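Local coordinates for hypothetical protein, IPT/TIG domain protein (Bacteroides ovatus, PDB 4HW6) that is of unknown function but probably serves as an auxiliary nutrient-binding protein, perhaps for carbohydrate, joining an IPT/TIG domain to a six-bladed beta-propeller, at residues V47-V52 with S85-D90; D81-V86 with S96-A101; N149-D154 with D410-C415; K294-R299 with P312-G317; H319-W324 with G331-G336. One frame throughout, in Å; residues are numbered along the deposited sequence. Where two conformers were deposited one is given.

Overall arrangement
The five contacts fall on the two domains of the chain. Interactions 1 and 2 lie in the IPT/TIG domain and share Ser85 and Val86: strand 82-87 pairs with 50-54 in the first and with 93-98 in the second, and Val50 CG2 packs 3.7 Å from Val84 CG1. The other three belong to the beta-propeller. Interaction 3 ties loops of two neighbouring blades, its centre about 32 Å from that of interaction 2. Interactions 4 and 5, with centres about 10 Å apart, touch through Lys294 O and Ser320 N, 2.8 Å apart, and through His295 ND1, 3.0 Å from Gly336 N; interaction 5 also holds a bound ethanediol. Centres of interactions 1 and 4 are about 61 Å apart.

Interaction 1. Residues V47-V52 with S85-D90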
# COMPACT_ATOMS: atom_id res chain seq x y z
N VAL A 47 9.77 -35.22 22.83
CA VAL A 47 9.62 -33.88 22.26
C VAL A 47 10.36 -33.75 20.92
O VAL A 47 9.87 -33.11 19.99
CB VAL A 47 10.14 -32.79 23.23
CG1 VAL A 47 9.71 -31.42 22.76
CG2 VAL A 47 9.64 -33.05 24.64
N SER A 48 11.54 -34.35 20.83
CA SER A 48 12.34 -34.29 19.60
C SER A 48 11.69 -35.02 18.42
O SER A 48 12.06 -34.78 17.27
CB SER A 48 13.75 -34.85 19.85
OG SER A 48 13.69 -36.18 20.32
N LYS A 49 10.72 -35.89 18.69
CA LYS A 49 10.07 -36.68 17.64
C LYS A 49 8.69 -36.15 17.22
O LYS A 49 8.11 -36.66 16.27
CB LYS A 49 9.97 -38.14 18.09
CG LYS A 49 11.32 -38.81 18.31
CD LYS A 49 12.12 -38.86 17.01
CE LYS A 49 13.42 -39.63 17.14
NZ LYS A 49 14.22 -39.47 15.90
N VAL A 50 8.18 -35.14 17.90
CA VAL A 50 6.89 -34.55 17.52
C VAL A 50 7.10 -33.21 16.83
O VAL A 50 7.94 -32.40 17.25
CB VAL A 50 5.94 -34.41 18.73
CG1 VAL A 50 6.44 -33.34 19.68
CG2 VAL A 50 4.52 -34.10 18.26
N LYS A 51 6.36 -33.00 15.75
CA LYS A 51 6.37 -31.75 15.00
C LYS A 51 4.96 -31.19 15.02
O LYS A 51 3.98 -31.93 14.85
CB LYS A 51 6.80 -32.01 13.55
CG LYS A 51 8.21 -32.59 13.39
CD LYS A 51 9.26 -31.51 13.17
CE LYS A 51 10.55 -32.07 12.58
NZ LYS A 51 10.36 -32.62 11.20
N VAL A 52 4.85 -29.88 15.24
CA VAL A 52 3.58 -29.20 15.21
C VAL A 52 3.68 -28.02 14.22
O VAL A 52 4.66 -27.30 14.23
CB VAL A 52 3.18 -28.67 16.61
CG1 VAL A 52 1.85 -27.92 16.56
CG2 VAL A 52 3.07 -29.83 17.60
N SER A 85 2.50 -34.14 13.97
CA SER A 85 3.17 -35.26 13.32
C SER A 85 4.18 -35.89 14.26
O SER A 85 4.80 -35.20 15.08
CB SER A 85 3.92 -34.76 12.08
OG SER A 85 3.03 -34.21 11.12
N VAL A 86 4.37 -37.20 14.13
CA VAL A 86 5.43 -37.90 14.86
C VAL A 86 6.36 -38.53 13.83
O VAL A 86 5.91 -39.15 12.88
CB VAL A 86 4.85 -38.96 15.83
CG1 VAL A 86 5.94 -39.91 16.31
CG2 VAL A 86 4.18 -38.28 17.01
N VAL A 87 7.67 -38.34 14.02
CA VAL A 87 8.69 -38.88 13.11
C VAL A 87 9.41 -40.06 13.76
O VAL A 87 9.43 -40.17 14.99
CB VAL A 87 9.73 -37.81 12.70
CG1 VAL A 87 9.06 -36.59 12.08
CG2 VAL A 87 10.58 -37.38 13.88
N GLY A 88 9.98 -40.93 12.94
CA GLY A 88 10.78 -42.07 13.42
C GLY A 88 12.23 -41.71 13.75
O GLY A 88 12.60 -40.53 13.77
N ASP A 89 13.04 -42.73 14.00
CA ASP A 89 14.48 -42.55 14.28
C ASP A 89 15.20 -41.92 13.09
O ASP A 89 16.10 -41.10 13.27
CB ASP A 89 15.14 -43.90 14.61
CG ASP A 89 14.57 -44.56 15.86
OD1 ASP A 89 13.86 -43.89 16.63
OD2 ASP A 89 14.83 -45.76 16.06
N ASP A 90 14.80 -42.31 11.89
CA ASP A 90 15.34 -41.76 10.64
C ASP A 90 14.76 -40.39 10.29
O ASP A 90 15.05 -39.83 9.24
CB ASP A 90 15.12 -42.74 9.47
CG ASP A 90 13.67 -43.21 9.35
OD1 ASP A 90 12.74 -42.50 9.81
OD2 ASP A 90 13.46 -44.32 8.80
O HOH W 1 3.09 -31.57 11.86
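Lys51 O is the best-held polar atom here, gripped by two hydrogen bonds: Ser85 N donates to it at 2.8 Å, lying in the carbonyl plane, and a water adds a second, longer bond. The same water meets Ser85 OG at 2.7 Å, so it bridges the backbone of one strand and the hydroxyl of the other. Ser85 answers through its own carbonyl, Ser85 O accepting from Lys51 N at 2.8 Å in a nearly straight bond (171°). This is antiparallel pairing of strands 50-54 and 82-87 in the IPT/TIG domain. One pair further on, Val50 and Val86 form a non-hydrogen-bonded pair whose side chains share a buried face; Val50 CG2 comes within 4.4 Å of Val86 CG2, and Val61, Leu69, Phe14 and Ile20 pack around them. Beyond it Val87 N donates to Lys49 O at 2.8 Å, the last backbone bond before the chains part. Lys49 then reaches on alone. Its chain bends at chi2 (-62°), lays CD against Val87 CG2 at 3.8 Å, and brings NZ to Gly88 O at 2.9 Å from above the carbonyl plane. Asp89 OD1 stands 4.5 Å from Lys49 NZ, too far for a salt bridge and on a poorly ordered residue. Within this contact the ammonium is held by a neutral carbonyl, and Asp89 would probably add only a weak electrostatic pull.

Interaction 2. Residues D81-V86 with S96-A101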
# COMPACT_ATOMS: atom_id res chain seq x y z
N ASP A 81 -4.80 -24.13 10.53
CA ASP A 81 -4.88 -25.59 10.72
C ASP A 81 -3.82 -26.04 11.72
O ASP A 81 -2.68 -25.60 11.65
CB ASP A 81 -4.67 -26.36 9.41
CG ASP A 81 -5.63 -25.94 8.33
OD1 ASP A 81 -6.64 -26.65 8.12
OD2 ASP A 81 -5.38 -24.89 7.70
N VAL A 82 -4.21 -26.90 12.66
CA VAL A 82 -3.32 -27.39 13.69
C VAL A 82 -3.02 -28.85 13.34
O VAL A 82 -3.92 -29.69 13.34
CB VAL A 82 -3.98 -27.27 15.08
CG1 VAL A 82 -3.14 -27.95 16.16
CG2 VAL A 82 -4.23 -25.80 15.41
N LYS A 83 -1.76 -29.11 12.99
CA LYS A 83 -1.30 -30.42 12.53
C LYS A 83 -0.19 -30.92 13.46
O LYS A 83 0.76 -30.19 13.75
CB LYS A 83 -0.77 -30.33 11.09
CG LYS A 83 -0.29 -31.64 10.47
CD LYS A 83 0.05 -31.44 9.01
CE LYS A 83 0.65 -32.70 8.39
NZ LYS A 83 0.94 -32.54 6.93
N VAL A 84 -0.32 -32.16 13.90
CA VAL A 84 0.67 -32.80 14.76
C VAL A 84 1.18 -34.03 14.04
O VAL A 84 0.39 -34.86 13.58
CB VAL A 84 0.05 -33.21 16.11
CG1 VAL A 84 1.07 -33.96 16.97
CG2 VAL A 84 -0.48 -31.98 16.85
N SER A 85 2.50 -34.14 13.97
CA SER A 85 3.17 -35.26 13.32
C SER A 85 4.18 -35.89 14.26
O SER A 85 4.80 -35.20 15.08
CB SER A 85 3.92 -34.76 12.08
OG SER A 85 3.03 -34.21 11.12
N VAL A 86 4.37 -37.20 14.13
CA VAL A 86 5.43 -37.90 14.86
C VAL A 86 6.36 -38.53 13.83
O VAL A 86 5.91 -39.15 12.88
CB VAL A 86 4.85 -38.96 15.83
CG1 VAL A 86 5.94 -39.91 16.31
CG2 VAL A 86 4.18 -38.28 17.01
N SER A 96 0.50 -38.41 11.01
CA SER A 96 0.10 -37.05 11.30
C SER A 96 -1.41 -36.99 11.40
O SER A 96 -2.13 -37.81 10.83
CB SER A 96 0.58 -36.09 10.22
OG SER A 96 -0.08 -36.35 8.99
N GLY A 97 -1.89 -36.01 12.15
CA GLY A 97 -3.31 -35.73 12.27
C GLY A 97 -3.50 -34.22 12.25
O GLY A 97 -2.57 -33.47 12.55
N VAL A 98 -4.70 -33.80 11.84
CA VAL A 98 -5.06 -32.38 11.85
C VAL A 98 -6.40 -32.24 12.57
O VAL A 98 -7.30 -33.07 12.43
CB VAL A 98 -5.18 -31.79 10.43
CG1 VAL A 98 -5.22 -30.27 10.48
CG2 VAL A 98 -4.03 -32.25 9.54
N CYS A 99 -6.51 -31.19 13.38
CA CYS A 99 -7.73 -30.87 14.08
C CYS A 99 -8.82 -30.41 13.11
O CYS A 99 -8.51 -29.80 12.08
CB CYS A 99 -7.44 -29.76 15.10
SG CYS A 99 -8.74 -29.54 16.31
N GLU A 100 -10.08 -30.73 13.41
CA GLU A 100 -11.22 -30.23 12.64
C GLU A 100 -11.39 -28.72 12.84
O GLU A 100 -11.72 -28.00 11.91
CB GLU A 100 -12.51 -30.96 13.05
N ALA A 101 -11.15 -28.24 14.07
CA ALA A 101 -11.22 -26.82 14.37
C ALA A 101 -9.90 -26.15 13.98
O ALA A 101 -8.82 -26.74 14.11
CB ALA A 101 -11.54 -26.58 15.85
O HOH W 2 -6.94 -27.57 12.41
O HOH W 3 1.33 -35.17 6.48
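A beta hairpin of the IPT/TIG domain, strands 82-87 and 93-98, supplies this contact. Val84 and Gly97 make its hydrogen-bonded pair: Val84 N donates to Gly97 O and Gly97 N to Val84 O, each at 2.9 Å and nearly along the C=O axis. A third bond of the same kind, Cys99 N to Val82 O at 3.0 Å, continues the backbone pairing toward Cys99. Beyond it a water links the chains, accepting from Val82 N and donating to both Cys99 O and Ala101 O. Lys83, Ser85, Ser96 and Val98 share one face. Lys83, its CG anti to the backbone N (chi1 -178°) and the chain fully extended, crosses Val98 obliquely, with CG 3.9 Å from Val98 CG2. The chain then runs alongside Ser96 until a water joins its end to the serine, 2.7 Å from Lys83 NZ and 3.1 Å from Ser96 OG. Close by, Ser85 OG sits 3.2 Å from Ser96 CB, and Glu93 is a weak hydrogen-bond partner of both hydroxyls, through OE1 at Ser85 OG and OE2 at Ser96 OG. On the other face Gly97 has no side chain, while Val82 CB and Cys99 CB meet at 4.3 Å. That face packs against strand 21-30, where Val22 lies under Val84 and Cys99, and Phe25 under Val82 and Cys99. Strand 93-98 is the sheet's edge within this chain, and strand 82-87 runs between it and strand 50-54.

Interaction 3. Residues N149-D154 with D410-C415; sequences NSNYDD and DMKRKC
Two hairpin loops from neighbouring blades of the beta-propeller are pinned together by a salt-bridge network. One is the type I' turn from Ser150 to Asp153, between strands 143-146 and 154-158; the other joins strands 404-410 and 415-420 of the blade that also takes in strand 109-115, and carries a G1 bulge in which Lys414 and Cys415 both face Asp410. Asp153 OD1 takes two cations. Lys412 NZ comes from above the carboxylate plane at 2.7 Å, and Arg413 NH2 arrives nearly along the C-O axis at 2.9 Å. Lys412, bent at chi3 (81°), also gives NZ to Asn151 O at 2.8 Å. Arg413 is extended from CG to NE, and its NH1 serves both loops. It donates almost straight (174°) to Tyr152 O at 2.7 Å, and in its own plane to Asp410 OD2 at 2.8 Å, on the syn lone pair. Phe169 adds a cation-pi partner, and Tyr417 a second bond to Asp410 OD2. A methionine at Arg413 would lose the bonds to Tyr152 O, Asp153 OD1 and Asp410 OD2 together, and would probably loosen the grip between the blades. Asp410 OD1, meanwhile, accepts from Arg413 N in an Asx motif that fixes the start of its loop. The Tyr152 ring lies across this backbone, one face turned to Met411 N and Lys412 N, with Phe146 edge-to-face. At its tip, Tyr152 OH touches the selenium SE of Met411 at 3.3 Å.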
# COMPACT_ATOMS: atom_id res chain seq x y z
N ASN A 149 1.85 -4.36 -15.39
CA ASN A 149 2.23 -5.60 -16.05
C ASN A 149 3.40 -6.34 -15.41
O ASN A 149 3.94 -7.27 -16.01
CB ASN A 149 2.54 -5.31 -17.51
CG ASN A 149 1.32 -4.82 -18.26
OD1 ASN A 149 1.26 -3.68 -18.71
ND2 ASN A 149 0.32 -5.68 -18.35
N SER A 150 3.76 -5.94 -14.18
CA SER A 150 4.94 -6.45 -13.46
C SER A 150 4.57 -7.42 -12.34
O SER A 150 5.46 -7.91 -11.65
CB SER A 150 5.76 -5.27 -12.85
OG SER A 150 5.19 -4.71 -11.64
N ASN A 151 3.26 -7.66 -12.13
CA ASN A 151 2.80 -8.51 -11.01
C ASN A 151 3.43 -8.11 -9.66
O ASN A 151 3.92 -8.96 -8.89
CB ASN A 151 3.07 -9.99 -11.31
CG ASN A 151 2.40 -10.91 -10.31
OD1 ASN A 151 1.28 -10.67 -9.87
ND2 ASN A 151 3.09 -11.97 -9.93
N TYR A 152 3.40 -6.82 -9.40
CA TYR A 152 3.89 -6.23 -8.15
C TYR A 152 5.38 -6.38 -7.94
O TYR A 152 5.85 -6.35 -6.80
CB TYR A 152 3.07 -6.72 -6.93
CG TYR A 152 1.63 -6.32 -7.09
CD1 TYR A 152 1.21 -5.05 -6.72
CD2 TYR A 152 0.73 -7.16 -7.69
CE1 TYR A 152 -0.10 -4.64 -6.92
CE2 TYR A 152 -0.58 -6.77 -7.91
CZ TYR A 152 -0.98 -5.51 -7.52
OH TYR A 152 -2.26 -5.10 -7.70
N ASP A 153 6.13 -6.51 -9.03
CA ASP A 153 7.59 -6.63 -8.95
C ASP A 153 8.36 -5.34 -9.28
O ASP A 153 9.55 -5.27 -9.05
CB ASP A 153 8.11 -7.78 -9.79
CG ASP A 153 7.82 -9.15 -9.18
OD1 ASP A 153 7.58 -9.26 -7.95
OD2 ASP A 153 7.82 -10.12 -9.94
N ASP A 154 7.67 -4.34 -9.82
CA ASP A 154 8.30 -3.07 -10.13
C ASP A 154 7.45 -1.91 -9.66
O ASP A 154 6.34 -1.67 -10.16
CB ASP A 154 8.62 -2.96 -11.61
CG ASP A 154 9.54 -4.05 -12.08
OD1 ASP A 154 10.77 -3.99 -11.84
OD2 ASP A 154 9.01 -5.03 -12.64
N ASP A 410 0.38 -3.28 -2.24
CA ASP A 410 0.96 -4.45 -2.86
C ASP A 410 -0.02 -5.59 -2.63
O ASP A 410 -0.09 -6.13 -1.52
CB ASP A 410 2.30 -4.72 -2.20
CG ASP A 410 3.08 -5.86 -2.84
OD1 ASP A 410 2.47 -6.78 -3.44
OD2 ASP A 410 4.32 -5.83 -2.66
N MSE A 411 -0.79 -5.93 -3.65
CA MSE A 411 -1.78 -7.01 -3.53
C MSE A 411 -1.11 -8.38 -3.40
O MSE A 411 -1.65 -9.29 -2.76
CB MSE A 411 -2.73 -6.99 -4.74
CG MSE A 411 -3.63 -5.77 -4.81
SE MSE A 411 -5.00 -5.98 -6.18
CE MSE A 411 -5.27 -7.88 -5.99
N LYS A 412 0.06 -8.53 -4.00
CA LYS A 412 0.74 -9.81 -3.94
C LYS A 412 1.27 -10.11 -2.54
O LYS A 412 1.16 -11.22 -2.02
CB LYS A 412 1.88 -9.86 -4.96
CG LYS A 412 2.64 -11.17 -4.99
CD LYS A 412 3.40 -11.38 -6.29
CE LYS A 412 4.72 -10.64 -6.32
NZ LYS A 412 5.44 -10.91 -7.61
N ARG A 413 1.85 -9.10 -1.91
CA ARG A 413 2.48 -9.27 -0.60
C ARG A 413 1.58 -8.77 0.53
O ARG A 413 2.00 -8.80 1.69
CB ARG A 413 3.83 -8.55 -0.57
CG ARG A 413 4.75 -9.01 -1.69
CD ARG A 413 6.14 -8.39 -1.67
NE ARG A 413 6.92 -8.85 -2.82
CZ ARG A 413 6.81 -8.38 -4.06
NH1 ARG A 413 5.99 -7.39 -4.35
NH2 ARG A 413 7.55 -8.91 -5.03
N LYS A 414 0.38 -8.30 0.18
CA LYS A 414 -0.65 -7.83 1.12
C LYS A 414 -0.12 -6.80 2.13
O LYS A 414 -0.16 -7.02 3.33
CB LYS A 414 -1.29 -9.00 1.87
CG LYS A 414 -1.89 -10.09 0.99
CD LYS A 414 -3.04 -9.60 0.13
CE LYS A 414 -3.74 -10.79 -0.55
NZ LYS A 414 -4.15 -10.50 -1.96
N CYS A 415 0.37 -5.68 1.62
CA CYS A 415 0.92 -4.62 2.48
C CYS A 415 0.86 -3.30 1.77
O CYS A 415 0.79 -3.25 0.54
CB CYS A 415 2.37 -4.97 2.86
SG CYS A 415 3.50 -5.13 1.45

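Interaction 4. Residues K294-R299 with P312-G317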
# COMPACT_ATOMS: atom_id res chain seq x y z
N LYS A 294 -5.74 22.55 -0.63
CA LYS A 294 -6.96 23.11 -0.03
C LYS A 294 -7.70 22.17 0.92
O LYS A 294 -8.75 22.53 1.47
CB LYS A 294 -7.94 23.57 -1.12
CG LYS A 294 -7.35 24.47 -2.17
CD LYS A 294 -6.77 25.74 -1.61
CE LYS A 294 -6.36 26.64 -2.77
NZ LYS A 294 -5.82 27.93 -2.29
N HIS A 295 -7.13 20.99 1.16
CA HIS A 295 -7.51 20.17 2.31
C HIS A 295 -8.89 19.55 2.15
O HIS A 295 -9.63 19.41 3.10
CB HIS A 295 -7.40 20.99 3.59
CG HIS A 295 -6.16 21.81 3.64
ND1 HIS A 295 -4.92 21.23 3.64
CD2 HIS A 295 -5.97 23.14 3.65
CE1 HIS A 295 -3.99 22.18 3.64
NE2 HIS A 295 -4.61 23.36 3.66
N CYS A 296 -9.19 19.10 0.94
CA CYS A 296 -10.49 18.48 0.68
C CYS A 296 -10.38 17.56 -0.50
O CYS A 296 -9.38 17.57 -1.24
CB CYS A 296 -11.57 19.53 0.53
SG CYS A 296 -11.24 20.73 -0.75
N ILE A 297 -11.36 16.67 -0.62
CA ILE A 297 -11.44 15.73 -1.71
C ILE A 297 -12.81 15.90 -2.39
O ILE A 297 -13.85 15.93 -1.71
CB ILE A 297 -11.26 14.26 -1.24
CG1 ILE A 297 -9.89 14.05 -0.58
CG2 ILE A 297 -11.47 13.30 -2.42
CD1 ILE A 297 -9.70 12.68 0.07
N TYR A 298 -12.80 16.01 -3.71
CA TYR A 298 -14.01 16.09 -4.50
C TYR A 298 -14.14 14.82 -5.33
O TYR A 298 -13.16 14.07 -5.52
CB TYR A 298 -13.94 17.26 -5.48
CG TYR A 298 -14.19 18.66 -4.96
CD1 TYR A 298 -13.49 19.17 -3.88
CD2 TYR A 298 -15.07 19.51 -5.63
CE1 TYR A 298 -13.69 20.49 -3.45
CE2 TYR A 298 -15.28 20.81 -5.20
CZ TYR A 298 -14.57 21.30 -4.10
OH TYR A 298 -14.77 22.62 -3.70
N ARG A 299 -15.35 14.60 -5.84
CA ARG A 299 -15.61 13.53 -6.80
C ARG A 299 -16.10 14.11 -8.13
O ARG A 299 -16.93 15.04 -8.15
CB ARG A 299 -16.64 12.55 -6.23
CG ARG A 299 -17.25 11.58 -7.25
CD ARG A 299 -17.87 10.37 -6.60
NE ARG A 299 -18.91 9.76 -7.42
CZ ARG A 299 -19.62 8.70 -7.04
NH1 ARG A 299 -19.40 8.13 -5.87
NH2 ARG A 299 -20.57 8.20 -7.83
N PRO A 312 -17.78 18.60 -10.72
CA PRO A 312 -17.25 17.98 -9.49
C PRO A 312 -17.93 18.49 -8.25
O PRO A 312 -18.36 19.66 -8.21
CB PRO A 312 -15.79 18.42 -9.45
CG PRO A 312 -15.47 18.73 -10.88
CD PRO A 312 -16.73 19.34 -11.43
N TYR A 313 -18.03 17.63 -7.25
CA TYR A 313 -18.62 18.03 -5.96
C TYR A 313 -17.76 17.57 -4.81
O TYR A 313 -17.14 16.52 -4.88
CB TYR A 313 -20.06 17.51 -5.82
CG TYR A 313 -20.21 16.02 -5.89
CD1 TYR A 313 -20.09 15.23 -4.75
CD2 TYR A 313 -20.50 15.39 -7.10
CE1 TYR A 313 -20.22 13.87 -4.82
CE2 TYR A 313 -20.67 14.01 -7.17
CZ TYR A 313 -20.52 13.27 -6.02
OH TYR A 313 -20.71 11.89 -6.04
N ILE A 314 -17.80 18.31 -3.70
CA ILE A 314 -16.98 17.97 -2.54
C ILE A 314 -17.54 16.75 -1.82
O ILE A 314 -18.78 16.57 -1.70
CB ILE A 314 -16.83 19.18 -1.56
CG1 ILE A 314 -15.74 18.92 -0.53
CG2 ILE A 314 -18.16 19.51 -0.87
CD1 ILE A 314 -15.33 20.20 0.18
N VAL A 315 -16.61 15.88 -1.38
CA VAL A 315 -16.96 14.69 -0.63
C VAL A 315 -16.57 14.80 0.84
O VAL A 315 -17.36 14.41 1.71
CB VAL A 315 -16.38 13.43 -1.30
CG1 VAL A 315 -16.58 12.18 -0.44
CG2 VAL A 315 -17.03 13.25 -2.67
N CYS A 316 -15.37 15.29 1.12
CA CYS A 316 -14.92 15.44 2.49
C CYS A 316 -13.95 16.57 2.68
O CYS A 316 -13.36 17.09 1.74
CB CYS A 316 -14.37 14.12 3.04
SG CYS A 316 -12.82 13.64 2.30
N GLY A 317 -13.82 16.98 3.93
CA GLY A 317 -13.01 18.13 4.26
C GLY A 317 -13.78 19.41 4.07
O GLY A 317 -14.95 19.42 3.65
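Ile297 O takes two backbone donors, Val315 N at 2.8 Å and Cys316 N at 3.3 Å, and so marks a classic beta bulge between strands 296-301 and 313-315 of a propeller blade. Ile297 N returns a bond to Cys316 O, its donor lying above that carbonyl plane. Past the bulge the pairing regains its regular form: Arg299 N reaches Tyr313 O at 2.8 Å, and Tyr313 N reaches Arg299 O at 3.0 Å. The extra residue shifts the register by one. Tyr298 and Ile314 form the next, non-hydrogen-bonded pair, and their side chains diverge. The Tyr298 ring nevertheless swings across the second strand, and Ile314 CB rests over its face, 3.9 Å from the centroid and 12° off the normal, a CH-pi contact. Arg299 and Tyr313 lie side by side, pointing the same way. Arg299 CB sits over the face of the Tyr313 ring, while Tyr313 OH lies over a face of the guanidinium; at 3.1 Å from Arg299 NE its angle is too poor for a hydrogen bond.

The second shell settles the polar ends. Asp301 takes Arg299 NE in a salt bridge, Trp286 adds a cation-pi contact, and Asp270 holds Tyr298 OH, with Tyr291 stacked on the ring. Leu370, on a strand of the next blade, packs on Ile297, Val315 and Cys316. At the far end Gly317 has no room for a side chain: a CB would clash with His295 O. Beside it Cys316 SG lies 3.9 Å from Ile297 CB.

Interaction 5. Residues H319-W324 with G331-G336. With EDO (1,2-ethanediol), chain G.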
# COMPACT_ATOMS: atom_id res chain seq x y z
N HIS A 319 -12.82 23.10 2.19
CA HIS A 319 -11.90 23.84 1.35
C HIS A 319 -11.25 24.98 2.14
O HIS A 319 -11.95 25.81 2.73
CB HIS A 319 -12.70 24.40 0.18
CG HIS A 319 -11.89 24.94 -0.96
ND1 HIS A 319 -11.06 26.03 -0.84
CD2 HIS A 319 -11.90 24.59 -2.27
CE1 HIS A 319 -10.56 26.32 -2.04
NE2 HIS A 319 -11.06 25.47 -2.92
N SER A 320 -9.92 24.97 2.16
CA SER A 320 -9.09 26.00 2.82
C SER A 320 -9.15 25.99 4.37
O SER A 320 -8.80 26.98 5.01
CB SER A 320 -9.41 27.41 2.26
OG SER A 320 -9.31 27.41 0.83
N SER A 321 -9.59 24.87 4.96
CA SER A 321 -9.67 24.73 6.41
C SER A 321 -8.89 23.49 6.83
O SER A 321 -9.46 22.41 6.98
CB SER A 321 -11.13 24.64 6.88
OG SER A 321 -11.20 24.67 8.30
N PRO A 322 -7.57 23.62 6.98
CA PRO A 322 -6.77 22.46 7.37
C PRO A 322 -7.03 22.03 8.81
O PRO A 322 -7.28 22.86 9.70
CB PRO A 322 -5.33 22.95 7.20
CG PRO A 322 -5.42 24.43 7.45
CD PRO A 322 -6.73 24.83 6.81
N GLY A 323 -6.95 20.73 9.05
CA GLY A 323 -7.09 20.20 10.39
C GLY A 323 -7.01 18.69 10.36
O GLY A 323 -6.98 18.08 9.28
N TRP A 324 -6.95 18.10 11.55
CA TRP A 324 -6.99 16.65 11.71
C TRP A 324 -8.25 16.34 12.51
O TRP A 324 -8.24 16.33 13.74
CB TRP A 324 -5.75 16.10 12.40
CG TRP A 324 -5.85 14.61 12.57
CD1 TRP A 324 -5.86 13.69 11.61
CD2 TRP A 324 -6.02 13.92 13.80
NE1 TRP A 324 -6.00 12.44 12.14
CE2 TRP A 324 -6.09 12.55 13.50
CE3 TRP A 324 -6.10 14.33 15.14
CZ2 TRP A 324 -6.25 11.58 14.48
CZ3 TRP A 324 -6.25 13.37 16.12
CH2 TRP A 324 -6.31 12.00 15.78
N GLY A 331 -17.84 17.36 7.50
CA GLY A 331 -17.53 17.55 8.91
C GLY A 331 -16.13 17.10 9.31
O GLY A 331 -15.62 17.46 10.41
N ALA A 332 -15.50 16.32 8.44
CA ALA A 332 -14.09 15.96 8.60
C ALA A 332 -13.21 17.15 8.20
O ALA A 332 -13.65 18.03 7.47
CB ALA A 332 -13.71 14.77 7.73
N ARG A 333 -11.99 17.15 8.71
CA ARG A 333 -10.94 18.04 8.27
C ARG A 333 -9.73 17.24 7.87
O ARG A 333 -9.38 16.25 8.55
CB ARG A 333 -10.57 19.04 9.35
CG ARG A 333 -11.72 19.93 9.80
CD ARG A 333 -12.09 20.92 8.70
NE ARG A 333 -13.18 21.80 9.10
CZ ARG A 333 -14.47 21.58 8.90
NH1 ARG A 333 -14.90 20.47 8.31
NH2 ARG A 333 -15.36 22.50 9.34
N LEU A 334 -9.13 17.66 6.76
CA LEU A 334 -7.91 17.08 6.23
C LEU A 334 -6.81 18.11 6.32
O LEU A 334 -7.09 19.31 6.52
CB LEU A 334 -8.09 16.67 4.77
CG LEU A 334 -9.29 15.79 4.42
CD1 LEU A 334 -9.22 15.34 2.97
CD2 LEU A 334 -9.49 14.61 5.34
N TRP A 335 -5.57 17.66 6.18
CA TRP A 335 -4.43 18.55 6.23
C TRP A 335 -3.34 18.08 5.28
O TRP A 335 -2.52 17.21 5.59
CB TRP A 335 -3.91 18.71 7.67
CG TRP A 335 -3.08 19.99 7.85
CD1 TRP A 335 -2.67 20.84 6.89
CD2 TRP A 335 -2.53 20.48 9.07
NE1 TRP A 335 -1.94 21.87 7.43
CE2 TRP A 335 -1.82 21.66 8.77
CE3 TRP A 335 -2.54 20.02 10.39
CZ2 TRP A 335 -1.14 22.40 9.74
CZ3 TRP A 335 -1.88 20.77 11.36
CH2 TRP A 335 -1.19 21.94 11.02
N GLY A 336 -3.35 18.67 4.09
CA GLY A 336 -2.43 18.29 3.03
C GLY A 336 -2.58 16.90 2.49
O GLY A 336 -1.59 16.16 2.39
C1 EDO G . -3.72 23.67 12.76
O1 EDO G . -3.29 25.05 12.71
C2 EDO G . -4.51 23.33 11.50
O2 EDO G . -5.75 24.05 11.50
O HOH W 4 -10.38 20.06 5.66
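This is a surface contact between two loops that flank the short strand 327-328, where the chain passes from one blade of the propeller to the next. Its direct backbone tie is Gly323 N to Leu334 O, 2.9 Å long, with the donor well above the carbonyl plane. A water lies alongside it, accepting from Leu334 N at 2.9 Å and reaching Ser321 O. Trp335 presents an indole face to the other loop. Pro322 CB sits over the five-membered ring, 3.6 Å from its centroid and 21° off the normal, a CH-pi contact. On the same face, over the six-membered ring, lies a bound ethanediol, its C1 3.5 Å from Trp335 CH2, while its O2 donates to Pro322 O at 2.6 Å. The diol probably came from the crystallisation liquor, though such molecules often mark pockets. His295, from the blade before, meets the indole edge-to-face, and Asp361, in a strand of the five-stranded blade that follows, accepts from Trp335 N. Arg333 bends at chi2 (-70°) so that CD passes 3.5 Å from Ser321 O. Its guanidinium then turns back, NH1 donating to Ala332 O at 2.9 Å and also to Thr330 O. An alanine at Arg333 would strip away that cover of Ser321 and both bonds from NH1, and would probably leave the second loop less firmly shaped. Arg333 CB itself lies 3.7 Å from Gly323 O, against the backbone of the first loop.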